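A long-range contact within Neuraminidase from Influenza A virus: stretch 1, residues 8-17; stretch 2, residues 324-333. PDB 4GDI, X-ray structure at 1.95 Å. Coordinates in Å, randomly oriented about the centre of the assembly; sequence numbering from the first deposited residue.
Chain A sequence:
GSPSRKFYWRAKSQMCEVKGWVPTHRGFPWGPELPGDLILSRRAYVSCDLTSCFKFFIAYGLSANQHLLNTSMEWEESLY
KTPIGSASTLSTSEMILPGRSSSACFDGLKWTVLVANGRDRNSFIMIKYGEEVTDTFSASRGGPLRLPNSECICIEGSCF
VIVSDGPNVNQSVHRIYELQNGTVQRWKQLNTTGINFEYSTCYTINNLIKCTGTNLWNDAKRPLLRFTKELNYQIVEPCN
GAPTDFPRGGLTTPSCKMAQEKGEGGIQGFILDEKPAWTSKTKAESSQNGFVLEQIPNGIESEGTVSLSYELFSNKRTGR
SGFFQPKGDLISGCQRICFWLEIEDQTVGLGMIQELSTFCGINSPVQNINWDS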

ATOM      1  N   TYR A   8      27.246  -7.296   4.256  1.00 36.28           N
ATOM      2  CA  TYR A   8      27.073  -6.230   5.234  1.00 30.32           C
ATOM      3  C   TYR A   8      27.528  -4.946   4.589  1.00 32.79           C
ATOM      4  O   TYR A   8      28.486  -4.920   3.812  1.00 30.30           O
ATOM      5  N   TRP A   9      26.825  -3.871   4.897  1.00 26.26           N
ATOM      6  CA  TRP A   9      27.139  -2.602   4.291  1.00 22.06           C
ATOM      7  C   TRP A   9      28.382  -2.008   4.917  1.00 25.69           C
ATOM      8  O   TRP A   9      28.666  -2.234   6.090  1.00 28.77           O
ATOM      9  N   ARG A  10      29.122  -1.247   4.126  1.00 25.70           N
ATOM     10  CA  ARG A  10      30.107  -0.331   4.674  1.00 31.13           C
ATOM     11  C   ARG A  10      30.184   0.866   3.751  1.00 33.06           C
ATOM     12  O   ARG A  10      29.857   0.762   2.571  1.00 35.19           O
ATOM     13  N   ALA A  11      30.620   1.997   4.289  1.00 31.12           N
ATOM     14  CA  ALA A  11      30.727   3.223   3.516  1.00 31.12           C
ATOM     15  C   ALA A  11      31.659   3.039   2.323  1.00 27.79           C
ATOM     16  O   ALA A  11      32.561   2.219   2.358  1.00 27.63           O
ATOM     17  N   LYS A  12      31.443   3.818   1.274  1.00 31.25           N
ATOM     18  CA  LYS A  12      32.356   3.806   0.146  1.00 36.37           C
ATOM     19  C   LYS A  12      33.665   4.393   0.649  1.00 34.57           C
ATOM     20  O   LYS A  12      33.688   5.025   1.700  1.00 31.50           O
ATOM     21  N   SER A  13      34.741   4.196  -0.105  1.00 36.43           N
ATOM     22  CA  SER A  13      36.097   4.360   0.419  1.00 42.32           C
ATOM     23  C   SER A  13      36.480   5.798   0.748  1.00 35.07           C
ATOM     24  O   SER A  13      37.358   6.038   1.564  1.00 34.89           O
ATOM     25  N   GLN A  14      35.841   6.763   0.109  1.00 31.23           N
ATOM     26  CA  GLN A  14      36.116   8.152   0.431  1.00 24.49           C
ATOM     27  C   GLN A  14      34.814   8.932   0.404  1.00 29.60           C
ATOM     28  O   GLN A  14      33.899   8.586  -0.326  1.00 27.20           O
ATOM     29  N   MET A  15      34.744   9.981   1.207  1.00 29.23           N
ATOM     30  CA  MET A  15      33.588  10.859   1.199  1.00 29.79           C
ATOM     31  C   MET A  15      33.608  11.723  -0.044  1.00 27.10           C
ATOM     32  O   MET A  15      34.667  12.165  -0.470  1.00 31.83           O
ATOM     33  N   CYS A  16      32.439  11.974  -0.623  1.00 29.50           N
ATOM     34  CA  CYS A  16      32.351  12.882  -1.759  1.00 35.34           C
ATOM     35  C   CYS A  16      32.807  14.269  -1.327  1.00 37.26           C
ATOM     36  O   CYS A  16      32.618  14.662  -0.173  1.00 36.74           O
ATOM     37  N   GLU A  17      33.424  15.010  -2.238  1.00 33.94           N
ATOM     38  CA  GLU A  17      33.721  16.412  -1.965  1.00 30.77           C
ATOM     39  C   GLU A  17      32.395  17.144  -1.796  1.00 27.96           C
ATOM     40  O   GLU A  17      31.466  16.931  -2.582  1.00 34.60           O
ATOM     41  N   PHE A 324      22.415  11.750   8.203  1.00 20.42           N
ATOM     42  CA  PHE A 324      22.147  10.384   7.740  1.00 20.37           C
ATOM     43  C   PHE A 324      22.950  10.120   6.471  1.00 18.16           C
ATOM     44  O   PHE A 324      23.387  11.056   5.788  1.00 21.74           O
ATOM     45  N   GLN A 325      23.181   8.850   6.177  1.00 19.41           N
ATOM     46  CA  GLN A 325      23.971   8.490   5.002  1.00 21.69           C
ATOM     47  C   GLN A 325      23.181   7.577   4.074  1.00 25.08           C
ATOM     48  O   GLN A 325      22.690   6.528   4.497  1.00 22.79           O
ATOM     49  N   PRO A 326      23.059   7.981   2.802  1.00 18.75           N
ATOM     50  CA  PRO A 326      22.509   7.076   1.790  1.00 28.78           C
ATOM     51  C   PRO A 326      23.378   5.829   1.735  1.00 27.82           C
ATOM     52  O   PRO A 326      24.590   5.945   1.878  1.00 24.22           O
ATOM     53  N   LYS A 327      22.788   4.658   1.556  1.00 28.12           N
ATOM     54  CA  LYS A 327      23.570   3.441   1.629  1.00 32.46           C
ATOM     55  C   LYS A 327      23.559   2.626   0.348  1.00 33.28           C
ATOM     56  O   LYS A 327      24.308   1.659   0.230  1.00 28.43           O
ATOM     57  N   GLY A 328      22.737   3.019  -0.613  1.00 24.77           N
ATOM     58  CA  GLY A 328      22.573   2.226  -1.824  1.00 25.28           C
ATOM     59  C   GLY A 328      22.902   2.926  -3.126  1.00 23.11           C
ATOM     60  O   GLY A 328      22.433   2.498  -4.172  1.00 28.94           O
ATOM     61  N   ASP A 329      23.712   3.980  -3.083  1.00 23.76           N
ATOM     62  CA  ASP A 329      24.046   4.725  -4.298  1.00 20.48           C
ATOM     63  C   ASP A 329      24.745   3.804  -5.287  1.00 36.27           C
ATOM     64  O   ASP A 329      25.599   2.996  -4.900  1.00 30.19           O
ATOM     65  N   LEU A 330      24.394   3.947  -6.562  1.00 35.11           N
ATOM     66  CA  LEU A 330      24.963   3.120  -7.624  1.00 30.09           C
ATOM     67  C   LEU A 330      25.836   3.921  -8.575  1.00 33.77           C
ATOM     68  O   LEU A 330      26.792   3.397  -9.133  1.00 36.80           O
ATOM     69  N   ILE A 331      25.515   5.195  -8.758  1.00 27.08           N
ATOM     70  CA  ILE A 331      26.270   6.021  -9.678  1.00 30.14           C
ATOM     71  C   ILE A 331      27.465   6.627  -8.973  1.00 38.31           C
ATOM     72  O   ILE A 331      28.579   6.621  -9.513  1.00 31.34           O
ATOM     73  N   SER A 332      27.249   7.134  -7.761  1.00 25.89           N
ATOM     74  CA  SER A 332      28.342   7.759  -7.025  1.00 30.99           C
ATOM     75  C   SER A 332      29.418   6.738  -6.646  1.00 31.27           C
ATOM     76  O   SER A 332      29.124   5.677  -6.106  1.00 29.04           O
ATOM     77  N   GLY A 333      30.665   7.065  -6.932  1.00 28.82           N
ATOM     78  CA  GLY A 333      31.775   6.230  -6.512  1.00 35.58           C
ATOM     79  C   GLY A 333      32.254   6.595  -5.118  1.00 37.72           C
ATOM     80  O   GLY A 333      33.003   5.841  -4.501  1.00 36.93           O
TER

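What does Trp-9 do at the start of the contact? Its CA-to-CB bond points toward the other stretch, and the t rotamer (chi1 177°) lays the indole against Lys-327. That lysine, m at chi1 and extended beyond, runs across one face of the ring: Lys-327 CE sits 3.8 Å from the centroid of the Trp-9 six-membered ring in a CH-pi contact, and Lys-327 NZ, 4.7 Å from the same centroid, adds an off-centre cation-pi interaction. At the ring edge, Trp-9 CH2 lies 4.1 Å from Gln-325 OE1.

How does Lys-12 reach across, when Arg-10 points away? The CA-to-CB bond of Lys-12 points toward stretch 2, and the side chain starts in the m rotamer and is long enough to bring its ammonium to two backbone carbonyls. Lys-12 NZ donates hydrogen bonds to Asp-329 O at 2.9 Å and to Ser-332 O at 3.2 Å, tying the loop at two points.

Does water join the stretches as well? Water 1 hydrogen-bonds to Ser-13 OG (3.0 Å), accepts from Gln-14 N (3.1 Å) and donates to Gly-333 O (2.7 Å), linking the Ser-13 hydroxyl and the Gln-14 backbone to the Gly-333 carbonyl.

What closes the contact? Cys-16, m at chi1 and covalently bonded elsewhere in the structure, points toward stretch 2 and places SG 3.4 Å from OG of Ser-332, a t rotamer.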

ATOM      1  CB  TYR A   8      27.855  -6.482   6.526  1.00 25.75           C
ATOM      2  CG  TYR A   8      27.273  -7.586   7.370  1.00 27.57           C
ATOM      3  CD1 TYR A   8      25.990  -7.480   7.888  1.00 26.66           C
ATOM      4  CD2 TYR A   8      28.008  -8.731   7.660  1.00 37.28           C
ATOM      5  CE1 TYR A   8      25.448  -8.479   8.673  1.00 33.26           C
ATOM      6  CE2 TYR A   8      27.474  -9.740   8.441  1.00 38.20           C
ATOM      7  CZ  TYR A   8      26.189  -9.612   8.937  1.00 36.39           C
ATOM      8  OH  TYR A   8      25.649 -10.608   9.708  1.00 38.30           O
ATOM      9  CB  TRP A   9      25.964  -1.646   4.488  1.00 29.79           C
ATOM     10  CG  TRP A   9      26.213  -0.293   3.965  1.00 26.70           C
ATOM     11  CD1 TRP A   9      26.060   0.119   2.686  1.00 24.35           C
ATOM     12  CD2 TRP A   9      26.640   0.855   4.712  1.00 30.65           C
ATOM     13  NE1 TRP A   9      26.370   1.450   2.577  1.00 25.86           N
ATOM     14  CE2 TRP A   9      26.727   1.930   3.808  1.00 26.30           C
ATOM     15  CE3 TRP A   9      26.953   1.075   6.057  1.00 30.46           C
ATOM     16  CZ2 TRP A   9      27.123   3.219   4.200  1.00 26.20           C
ATOM     17  CZ3 TRP A   9      27.339   2.349   6.451  1.00 25.79           C
ATOM     18  CH2 TRP A   9      27.420   3.410   5.521  1.00 25.49           C
ATOM     19  CB  ARG A  10      31.474  -0.998   4.822  1.00 39.14           C
ATOM     20  CG  ARG A  10      32.173  -1.282   3.516  1.00 43.69           C
ATOM     21  CD  ARG A  10      33.093  -2.484   3.651  1.00 77.88           C
ATOM     22  NE  ARG A  10      32.330  -3.702   3.937  1.00 92.12           N
ATOM     23  CZ  ARG A  10      32.261  -4.774   3.149  1.00 92.56           C
ATOM     24  NH1 ARG A  10      32.925  -4.829   1.997  1.00 88.65           N
ATOM     25  NH2 ARG A  10      31.522  -5.811   3.527  1.00 87.73           N
ATOM     26  CB  ALA A  11      31.238   4.337   4.392  1.00 27.35           C
ATOM     27  CB  LYS A  12      31.786   4.598  -1.031  1.00 26.22           C
ATOM     28  CG  LYS A  12      30.344   4.222  -1.325  1.00 34.29           C
ATOM     29  CD  LYS A  12      29.999   4.276  -2.799  1.00 42.56           C
ATOM     30  CE  LYS A  12      28.611   3.672  -3.032  1.00 35.86           C
ATOM     31  NZ  LYS A  12      28.472   3.087  -4.376  1.00 39.88           N
ATOM     32  CB  SER A  13      37.121   3.751  -0.553  1.00 42.63           C
ATOM     33  OG  SER A  13      37.073   4.390  -1.820  1.00 46.73           O
ATOM     34  CB  GLN A  14      37.099   8.755  -0.576  1.00 38.47           C
ATOM     35  CG  GLN A  14      38.467   8.072  -0.612  1.00 57.42           C
ATOM     36  CD  GLN A  14      39.248   8.244   0.688  1.00 73.57           C
ATOM     37  OE1 GLN A  14      39.051   9.216   1.422  1.00 76.86           O
ATOM     38  NE2 GLN A  14      40.135   7.292   0.979  1.00 66.10           N
ATOM     39  CB  MET A  15      33.601  11.757   2.425  1.00 26.04           C
ATOM     40  CG  MET A  15      32.358  12.659   2.499  1.00 35.97           C
ATOM     41  SD  MET A  15      32.180  13.530   4.071  1.00 47.32           S
ATOM     42  CE  MET A  15      31.737  12.139   5.131  1.00 39.82           C
ATOM     43  CB  CYS A  16      30.919  12.937  -2.298  1.00 32.32           C
ATOM     44  SG  CYS A  16      30.279  11.356  -2.887  1.00 33.25           S
ATOM     45  CB  GLU A  17      34.501  17.042  -3.114  1.00 35.99           C
ATOM     46  CG  GLU A  17      35.994  16.774  -3.097  1.00 58.89           C
ATOM     47  CD  GLU A  17      36.787  17.968  -3.601  1.00 81.63           C
ATOM     48  OE1 GLU A  17      36.783  18.211  -4.830  1.00 82.66           O
ATOM     49  OE2 GLU A  17      37.393  18.675  -2.763  1.00 85.94           O
ATOM     50  CB  PHE A 324      20.658  10.119   7.505  1.00 21.55           C
ATOM     51  CG  PHE A 324      20.082  10.790   6.271  1.00 23.31           C
ATOM     52  CD1 PHE A 324      19.589  12.082   6.328  1.00 21.33           C
ATOM     53  CD2 PHE A 324      19.979  10.091   5.074  1.00 20.07           C
ATOM     54  CE1 PHE A 324      19.020  12.682   5.201  1.00 25.40           C
ATOM     55  CE2 PHE A 324      19.427  10.678   3.938  1.00 24.34           C
ATOM     56  CZ  PHE A 324      18.934  11.975   4.002  1.00 23.08           C
ATOM     57  CB  GLN A 325      25.278   7.795   5.403  1.00 21.79           C
ATOM     58  CG  GLN A 325      26.282   8.696   6.096  1.00 26.29           C
ATOM     59  CD  GLN A 325      27.524   7.932   6.524  1.00 22.69           C
ATOM     60  OE1 GLN A 325      27.471   7.093   7.430  1.00 22.82           O
ATOM     61  NE2 GLN A 325      28.631   8.190   5.857  1.00 25.50           N
ATOM     62  CB  PRO A 326      22.647   7.864   0.485  1.00 17.41           C
ATOM     63  CG  PRO A 326      22.837   9.291   0.891  1.00 36.01           C
ATOM     64  CD  PRO A 326      23.507   9.262   2.233  1.00 28.61           C
ATOM     65  CB  LYS A 327      23.095   2.587   2.805  1.00 28.71           C
ATOM     66  CG  LYS A 327      23.446   3.215   4.152  1.00 26.88           C
ATOM     67  CD  LYS A 327      23.198   2.282   5.325  1.00 25.68           C
ATOM     68  CE  LYS A 327      23.620   2.972   6.623  1.00 21.82           C
ATOM     69  NZ  LYS A 327      23.183   2.211   7.806  1.00 25.92           N
ATOM     70  CB  ASP A 329      24.969   5.909  -4.001  1.00 24.75           C
ATOM     71  CG  ASP A 329      24.275   7.038  -3.236  1.00 30.73           C
ATOM     72  OD1 ASP A 329      23.041   7.003  -3.073  1.00 27.72           O
ATOM     73  OD2 ASP A 329      24.986   7.980  -2.830  1.00 26.29           O
ATOM     74  CB  LEU A 330      23.835   2.430  -8.397  1.00 37.42           C
ATOM     75  CG  LEU A 330      23.039   1.421  -7.561  1.00 48.72           C
ATOM     76  CD1 LEU A 330      22.011   0.719  -8.416  1.00 53.93           C
ATOM     77  CD2 LEU A 330      23.959   0.403  -6.887  1.00 52.29           C
ATOM     78  CB  ILE A 331      25.402   7.121 -10.298  1.00 29.60           C
ATOM     79  CG1 ILE A 331      24.170   6.490 -10.941  1.00 27.10           C
ATOM     80  CG2 ILE A 331      26.210   7.931 -11.313  1.00 29.71           C
ATOM     81  CD1 ILE A 331      24.471   5.235 -11.758  1.00 26.61           C
ATOM     82  CB  SER A 332      27.831   8.446  -5.764  1.00 38.90           C
ATOM     83  OG  SER A 332      28.873   9.203  -5.185  1.00 37.93           O
TER
HETATM   84  O   HOH W   1      35.083   6.344  -2.882  1.00 34.34           O